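Local coordinates for GphF Dehydratase 1 (PDB 6MBF), which probably dehydrates beta-hydroxyacyl intermediates, and may isomerise or epimerise them, as a dehydratase domain of the gephyronic acid polyketide synthase, at residues H9-R14 and L55-A60; V183-E188 and P200-A205. All coordinates share one frame; numbering follows the deposited sequence.

Overall arrangement
From the N terminus, contact 1 ties the loop 9-14 to helix 52-65 and closes a 40-residue loop that carries strands 23-30, 42-43 and 46-48. Much later, contact 2 closes a short excursion of 11 residues, joining the end of strand 178-184 and the turn after it to helix 200-214. The two loops follow in series, neither nested nor crossed, one in each half of what is, by family, a double hot-dog fold. Their centres lie about 17 Å apart, yet the helices touch: Leu55 packs on Leu203 and Glu56 on Pro200. Contact 2's excursion also reaches back, since the residues just before helix 200-214 meet Glu56.

Contact 1: H9-R14 and L55-A60; sequences HPLLGR and LEMALA
The imidazole of His9 lies with one face over the methyl of Ala60, a CH-pi contact in which Ala60 CB stands 3.9 Å from the centroid of the His9 ring. Pro10 CD covers the opposite face near the rim. With CG anti to the backbone N (chi1 -176°), the ring extends toward helix 52-65 and aims its far edge at Glu56. There His9 NE2 donates to Glu56 OE2 at 2.7 Å, in an almost straight bond (169°) lying in the ring plane and received by the anti lone pair. Ring and carboxylate are nearly coplanar, 20° apart.

The near edge is fixed as well. His9 ND1 accepts the backbone N-H of Leu11 and that of Leu12, each with N 3.0 Å from ND1, the two donors tilted to opposite sides of the ring plane. Both bonds fix the ring's rotation, while the His-carboxylate bond holds this N-terminal loop to helix 52-65, by family the central helix of the first hot-dog half.

Aliphatic packing flanks this polar axis. Leu11 CB rests on Met57 CG at 3.6 Å. Leu12 sends one methyl to each of two helix residues: CD1 meets Ala60 CB at 3.7 Å, while CD2 lies 3.8 Å from the carbonyl O of Met57. Beyond the pair, Leu97 of strand 93-100 touches both Leu12 and Met57.

Glu56 OE2 also receives the backbone N-H of Glu197, and OE1 that of Leu198. Three N-H groups therefore grip this buried carboxylate, an environment that would favour its ionised form and probably polarise the imidazole it faces.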
ATOM      1  N   HIS A   9      11.891   2.343  12.072  1.00 24.85           N
ATOM      2  CA  HIS A   9      11.191   2.133  10.810  1.00 23.22           C
ATOM      3  C   HIS A   9      10.795   3.485  10.228  1.00 18.18           C
ATOM      4  O   HIS A   9      10.370   4.376  10.973  1.00 21.25           O
ATOM      5  CB  HIS A   9       9.939   1.271  11.014  1.00 21.41           C
ATOM      6  CG  HIS A   9       9.219   0.920   9.744  1.00 16.55           C
ATOM      7  ND1 HIS A   9       8.291   1.758   9.158  1.00 15.49           N
ATOM      8  CD2 HIS A   9       9.277  -0.183   8.959  1.00 17.37           C
ATOM      9  CE1 HIS A   9       7.810   1.185   8.068  1.00 16.25           C
ATOM     10  NE2 HIS A   9       8.395   0.009   7.921  1.00 17.99           N
ATOM     11  N   PRO A  10      10.913   3.686   8.910  1.00 20.09           N
ATOM     12  CA  PRO A  10      10.707   5.037   8.350  1.00 19.09           C
ATOM     13  C   PRO A  10       9.286   5.558   8.490  1.00 17.75           C
ATOM     14  O   PRO A  10       9.077   6.772   8.354  1.00 22.82           O
ATOM     15  CB  PRO A  10      11.081   4.870   6.867  1.00 27.43           C
ATOM     16  CG  PRO A  10      11.834   3.585   6.782  1.00 26.05           C
ATOM     17  CD  PRO A  10      11.285   2.710   7.874  1.00 19.15           C
ATOM     18  N   LEU A  11       8.308   4.689   8.733  1.00 16.58           N
ATOM     19  CA  LEU A  11       6.917   5.093   8.912  1.00 18.80           C
ATOM     20  C   LEU A  11       6.388   4.829  10.315  1.00 16.26           C
ATOM     21  O   LEU A  11       5.670   5.670  10.873  1.00 17.76           O
ATOM     22  CB  LEU A  11       6.044   4.360   7.884  1.00 14.72           C
ATOM     23  CG  LEU A  11       6.368   4.673   6.425  1.00 16.46           C
ATOM     24  CD1 LEU A  11       5.711   3.631   5.537  1.00 19.54           C
ATOM     25  CD2 LEU A  11       5.886   6.072   6.073  1.00 15.63           C
ATOM     26  N   LEU A  12       6.733   3.675  10.899  1.00 15.94           N
ATOM     27  CA  LEU A  12       6.325   3.349  12.261  1.00 19.54           C
ATOM     28  C   LEU A  12       6.965   4.279  13.283  1.00 23.54           C
ATOM     29  O   LEU A  12       6.364   4.584  14.322  1.00 24.78           O
ATOM     30  CB  LEU A  12       6.718   1.911  12.597  1.00 27.55           C
ATOM     31  CG  LEU A  12       5.735   0.760  12.461  1.00 32.83           C
ATOM     32  CD1 LEU A  12       6.349  -0.457  13.140  1.00 23.22           C
ATOM     33  CD2 LEU A  12       4.397   1.107  13.075  1.00 22.29           C
ATOM     34  N   GLY A  13       8.197   4.697  13.030  1.00 22.47           N
ATOM     35  CA  GLY A  13       8.941   5.435  14.039  1.00 23.45           C
ATOM     36  C   GLY A  13       9.529   4.472  15.046  1.00 27.61           C
ATOM     37  O   GLY A  13      10.089   3.435  14.676  1.00 34.53           O
ATOM     38  N   ARG A  14       9.380   4.791  16.328  1.00 20.54           N
ATOM     39  CA  ARG A  14       9.953   3.987  17.396  1.00 23.36           C
ATOM     40  C   ARG A  14       8.854   3.481  18.319  1.00 22.44           C
ATOM     41  O   ARG A  14       7.820   4.137  18.501  1.00 19.92           O
ATOM     42  CB  ARG A  14      10.979   4.794  18.206  1.00 24.34           C
ATOM     43  CG  ARG A  14      10.429   6.101  18.749  1.00 28.93           C
ATOM     44  CD  ARG A  14      11.479   6.866  19.540  1.00 48.56           C
ATOM     45  NE  ARG A  14      11.814   6.170  20.777  1.00 54.31           N
ATOM     46  CZ  ARG A  14      11.285   6.458  21.961  1.00 35.07           C
ATOM     47  NH1 ARG A  14      10.406   7.446  22.081  1.00 36.51           N
ATOM     48  NH2 ARG A  14      11.644   5.759  23.029  1.00 33.06           N
ATOM     49  N   LEU A  55      -0.633  -0.301   5.065  1.00 12.54           N
ATOM     50  CA  LEU A  55      -0.363  -1.735   5.003  1.00 15.12           C
ATOM     51  C   LEU A  55       1.066  -2.037   5.443  1.00 13.08           C
ATOM     52  O   LEU A  55       1.304  -2.998   6.190  1.00 14.68           O
ATOM     53  CB  LEU A  55      -0.617  -2.250   3.587  1.00 14.37           C
ATOM     54  CG  LEU A  55      -2.054  -2.127   3.069  1.00 16.21           C
ATOM     55  CD1 LEU A  55      -2.168  -2.690   1.658  1.00 16.70           C
ATOM     56  CD2 LEU A  55      -3.001  -2.857   4.012  1.00 15.50           C
ATOM     57  N   GLU A  56       2.030  -1.216   5.006  1.00 13.66           N
ATOM     58  CA  GLU A  56       3.416  -1.418   5.423  1.00 13.64           C
ATOM     59  C   GLU A  56       3.572  -1.225   6.928  1.00 14.05           C
ATOM     60  O   GLU A  56       4.239  -2.020   7.599  1.00 13.88           O
ATOM     61  CB  GLU A  56       4.358  -0.475   4.662  1.00 16.18           C
ATOM     62  CG  GLU A  56       5.766  -0.359   5.294  1.00 15.09           C
ATOM     63  CD  GLU A  56       6.560  -1.669   5.316  1.00 16.60           C
ATOM     64  OE1 GLU A  56       6.164  -2.675   4.679  1.00 18.22           O
ATOM     65  OE2 GLU A  56       7.612  -1.690   5.985  1.00 15.45           O
ATOM     66  N   MET A  57       2.971  -0.165   7.474  1.00 16.67           N
ATOM     67  CA  MET A  57       3.053   0.053   8.915  1.00 14.36           C
ATOM     68  C   MET A  57       2.507  -1.146   9.683  1.00 15.98           C
ATOM     69  O   MET A  57       3.088  -1.567  10.691  1.00 15.23           O
ATOM     70  CB  MET A  57       2.307   1.326   9.284  1.00 15.19           C
ATOM     71  CG  MET A  57       3.005   2.589   8.775  1.00 13.75           C
ATOM     72  SD  MET A  57       2.019   4.081   9.008  1.00 16.35           S
ATOM     73  CE  MET A  57       2.092   4.266  10.791  1.00 19.05           C
ATOM     74  N   ALA A  58       1.408  -1.729   9.200  1.00 13.55           N
ATOM     75  CA  ALA A  58       0.817  -2.883   9.873  1.00 13.64           C
ATOM     76  C   ALA A  58       1.703  -4.120   9.754  1.00 15.53           C
ATOM     77  O   ALA A  58       1.871  -4.860  10.732  1.00 15.85           O
ATOM     78  CB  ALA A  58      -0.577  -3.159   9.316  1.00 13.55           C
ATOM     79  N   LEU A  59       2.272  -4.368   8.571  1.00 14.64           N
ATOM     80  CA  LEU A  59       3.202  -5.487   8.428  1.00 14.31           C
ATOM     81  C   LEU A  59       4.413  -5.307   9.328  1.00 18.56           C
ATOM     82  O   LEU A  59       4.881  -6.263   9.961  1.00 14.98           O
ATOM     83  CB  LEU A  59       3.652  -5.622   6.972  1.00 12.75           C
ATOM     84  CG  LEU A  59       2.605  -6.038   5.951  1.00 11.88           C
ATOM     85  CD1 LEU A  59       3.103  -5.667   4.567  1.00 13.38           C
ATOM     86  CD2 LEU A  59       2.316  -7.549   6.053  1.00 16.18           C
ATOM     87  N   ALA A  60       4.926  -4.079   9.399  1.00 14.47           N
ATOM     88  CA  ALA A  60       6.080  -3.785  10.234  1.00 13.79           C
ATOM     89  C   ALA A  60       5.737  -3.958  11.707  1.00 15.66           C
ATOM     90  O   ALA A  60       6.549  -4.485  12.477  1.00 16.58           O
ATOM     91  CB  ALA A  60       6.584  -2.370   9.941  1.00 16.87           C
TER

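Contact 2: V183-E188 and P200-A205; sequences VCLQGE and PALLDA
Val183 and Leu202 meet nearly at right angles, the methyl CG2 of Val183 pressing on the branch carbon CG of Leu202 at 3.8 Å. The other methyl turns to the next turn of the helix: Val183 CG1 lies 3.9 Å from Ala205 CB. With CG1 anti to the carbonyl carbon (chi1 -44°), the two methyls of Val183 divide between Leu202 and Ala205, one turn apart. Two residues on, Leu185 uses a single methyl. Its CD2 sits 3.8 Å from Ala201 CB and 4.0 Å from Leu202 CB, and it also rests 3.7 Å from Leu202 N, so it covers backbone as well as side chain. The CB of Leu185 does not face the helix directly; the end of its side chain swings in to it.

Ala201, Leu202 and Ala205 thus form one side of the first turns of helix 200-214, packed against the end of strand 178-184. This is the hot-dog arrangement, in which a central helix is wrapped by an antiparallel sheet, and Val242 of the adjacent strand 241-248 continues the apolar surface by touching both Val183 and Leu202.

Polar bonding belongs to the surroundings of this apolar interface. Backbone hydrogen bonds tie Val183 to Val242 and Leu185 to Arg240, keeping the strand end and the turn in line with their neighbour. At the start of the helix, Ala201 N is hydrogen-bonded to His199 ND1. The buried carboxylate of Asp204 is hydrogen-bonded to Tyr162 OH through OD1 and to Gln208 NE2 through OD2.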
ATOM      1  N   VAL A 183       7.232  -5.326 -12.002  1.00 14.31           N
ATOM      2  CA  VAL A 183       7.523  -4.091 -11.285  1.00 14.96           C
ATOM      3  C   VAL A 183       8.912  -4.203 -10.677  1.00 15.46           C
ATOM      4  O   VAL A 183       9.309  -5.265 -10.180  1.00 15.29           O
ATOM      5  CB  VAL A 183       6.477  -3.728 -10.197  1.00 19.91           C
ATOM      6  CG1 VAL A 183       5.063  -3.921 -10.686  1.00 15.66           C
ATOM      7  CG2 VAL A 183       6.719  -4.440  -8.901  1.00 45.46           C
ATOM      8  N   CYS A 184       9.651  -3.102 -10.728  1.00 18.77           N
ATOM      9  CA  CYS A 184      11.028  -3.093 -10.267  1.00 17.36           C
ATOM     10  C   CYS A 184      11.346  -1.726  -9.688  1.00 23.55           C
ATOM     11  O   CYS A 184      11.093  -0.701 -10.330  1.00 22.65           O
ATOM     12  CB  CYS A 184      11.979  -3.431 -11.416  1.00 24.15           C
ATOM     13  SG  CYS A 184      13.670  -3.715 -10.902  1.00 23.20           S
ATOM     14  N   LEU A 185      11.878  -1.714  -8.471  1.00 16.70           N
ATOM     15  CA  LEU A 185      12.301  -0.458  -7.874  1.00 17.79           C
ATOM     16  C   LEU A 185      13.589   0.024  -8.517  1.00 19.68           C
ATOM     17  O   LEU A 185      14.392  -0.763  -9.023  1.00 20.70           O
ATOM     18  CB  LEU A 185      12.507  -0.613  -6.375  1.00 19.89           C
ATOM     19  CG  LEU A 185      11.267  -1.013  -5.575  1.00 21.20           C
ATOM     20  CD1 LEU A 185      11.644  -1.220  -4.141  1.00 22.91           C
ATOM     21  CD2 LEU A 185      10.155   0.024  -5.710  1.00 21.18           C
ATOM     22  N   GLN A 186      13.781   1.337  -8.511  0.53 21.06           N
ATOM     23  CA  GLN A 186      15.023   1.923  -8.993  0.53 23.51           C
ATOM     24  C   GLN A 186      15.378   3.101  -8.099  0.53 22.41           C
ATOM     25  O   GLN A 186      14.667   3.421  -7.137  0.53 19.93           O
ATOM     26  CB  GLN A 186      14.923   2.355 -10.467  0.53 24.63           C
ATOM     27  CG  GLN A 186      14.756   1.221 -11.480  0.53 25.19           C
ATOM     28  CD  GLN A 186      15.941   0.262 -11.505  0.53 22.47           C
ATOM     29  OE1 GLN A 186      17.066   0.636 -11.174  0.53 38.40           O
ATOM     30  NE2 GLN A 186      15.690  -0.979 -11.905  0.53 21.95           N
ATOM     31  N   GLY A 187      16.492   3.747  -8.426  1.00 27.44           N
ATOM     32  CA  GLY A 187      16.913   4.939  -7.710  1.00 30.99           C
ATOM     33  C   GLY A 187      17.012   4.732  -6.214  1.00 19.57           C
ATOM     34  O   GLY A 187      17.432   3.671  -5.734  1.00 28.56           O
ATOM     35  N   GLU A 188      16.601   5.759  -5.466  1.00 22.25           N
ATOM     36  CA  GLU A 188      16.673   5.709  -4.010  1.00 29.66           C
ATOM     37  C   GLU A 188      15.776   4.615  -3.455  1.00 24.34           C
ATOM     38  O   GLU A 188      16.105   3.983  -2.445  1.00 26.84           O
ATOM     39  CB  GLU A 188      16.273   7.058  -3.411  1.00 25.58           C
ATOM     40  CG  GLU A 188      17.072   8.251  -3.920  1.00 47.59           C
ATOM     41  CD  GLU A 188      16.719   9.542  -3.192  1.00 55.88           C
ATOM     42  OE1 GLU A 188      17.396  10.565  -3.432  1.00 65.12           O
ATOM     43  OE2 GLU A 188      15.769   9.534  -2.376  1.00 56.85           O
ATOM     44  N   PRO A 200       6.499   0.444   0.137  1.00 13.70           N
ATOM     45  CA  PRO A 200       5.244   1.025  -0.376  1.00 15.80           C
ATOM     46  C   PRO A 200       5.274   1.319  -1.862  1.00 12.94           C
ATOM     47  O   PRO A 200       4.250   1.145  -2.532  1.00 15.69           O
ATOM     48  CB  PRO A 200       5.098   2.306   0.456  1.00 14.90           C
ATOM     49  CG  PRO A 200       5.770   1.960   1.764  1.00 20.88           C
ATOM     50  CD  PRO A 200       6.930   1.077   1.397  1.00 15.43           C
ATOM     51  N   ALA A 201       6.423   1.746  -2.397  1.00 15.21           N
ATOM     52  CA  ALA A 201       6.503   2.038  -3.826  1.00 17.16           C
ATOM     53  C   ALA A 201       6.262   0.787  -4.657  1.00 15.91           C
ATOM     54  O   ALA A 201       5.653   0.853  -5.733  1.00 16.82           O
ATOM     55  CB  ALA A 201       7.863   2.645  -4.173  1.00 13.52           C
ATOM     56  N   LEU A 202       6.758  -0.361  -4.189  1.00 14.39           N
ATOM     57  CA  LEU A 202       6.566  -1.598  -4.935  1.00 13.39           C
ATOM     58  C   LEU A 202       5.107  -2.051  -4.889  1.00 14.32           C
ATOM     59  O   LEU A 202       4.519  -2.393  -5.920  1.00 13.97           O
ATOM     60  CB  LEU A 202       7.506  -2.679  -4.398  1.00 13.19           C
ATOM     61  CG  LEU A 202       7.589  -3.980  -5.210  1.00 16.91           C
ATOM     62  CD1 LEU A 202       8.958  -4.596  -5.063  1.00 21.75           C
ATOM     63  CD2 LEU A 202       6.536  -4.970  -4.747  1.00 27.24           C
ATOM     64  N   LEU A 203       4.494  -2.060  -3.703  1.00 13.49           N
ATOM     65  CA  LEU A 203       3.099  -2.482  -3.641  1.00 14.74           C
ATOM     66  C   LEU A 203       2.187  -1.497  -4.366  1.00 14.16           C
ATOM     67  O   LEU A 203       1.257  -1.917  -5.061  1.00 13.25           O
ATOM     68  CB  LEU A 203       2.662  -2.674  -2.188  1.00 15.16           C
ATOM     69  CG  LEU A 203       1.263  -3.271  -2.042  1.00 13.37           C
ATOM     70  CD1 LEU A 203       1.169  -4.643  -2.717  1.00 13.62           C
ATOM     71  CD2 LEU A 203       0.866  -3.348  -0.558  1.00 14.65           C
ATOM     72  N   ASP A 204       2.459  -0.189  -4.258  1.00 12.84           N
ATOM     73  CA  ASP A 204       1.698   0.783  -5.043  1.00 14.48           C
ATOM     74  C   ASP A 204       1.801   0.503  -6.537  1.00 15.37           C
ATOM     75  O   ASP A 204       0.808   0.631  -7.262  1.00 12.77           O
ATOM     76  CB  ASP A 204       2.169   2.208  -4.752  1.00 14.70           C
ATOM     77  CG  ASP A 204       1.551   3.218  -5.699  1.00 16.77           C
ATOM     78  OD1 ASP A 204       0.359   3.548  -5.526  1.00 15.14           O
ATOM     79  OD2 ASP A 204       2.262   3.668  -6.624  1.00 15.91           O
ATOM     80  N   ALA A 205       2.992   0.135  -7.018  1.00 12.91           N
ATOM     81  CA  ALA A 205       3.139  -0.207  -8.432  1.00 15.79           C
ATOM     82  C   ALA A 205       2.241  -1.384  -8.814  1.00 15.32           C
ATOM     83  O   ALA A 205       1.619  -1.381  -9.883  1.00 14.70           O
ATOM     84  CB  ALA A 205       4.605  -0.517  -8.746  1.00 14.67           C
TER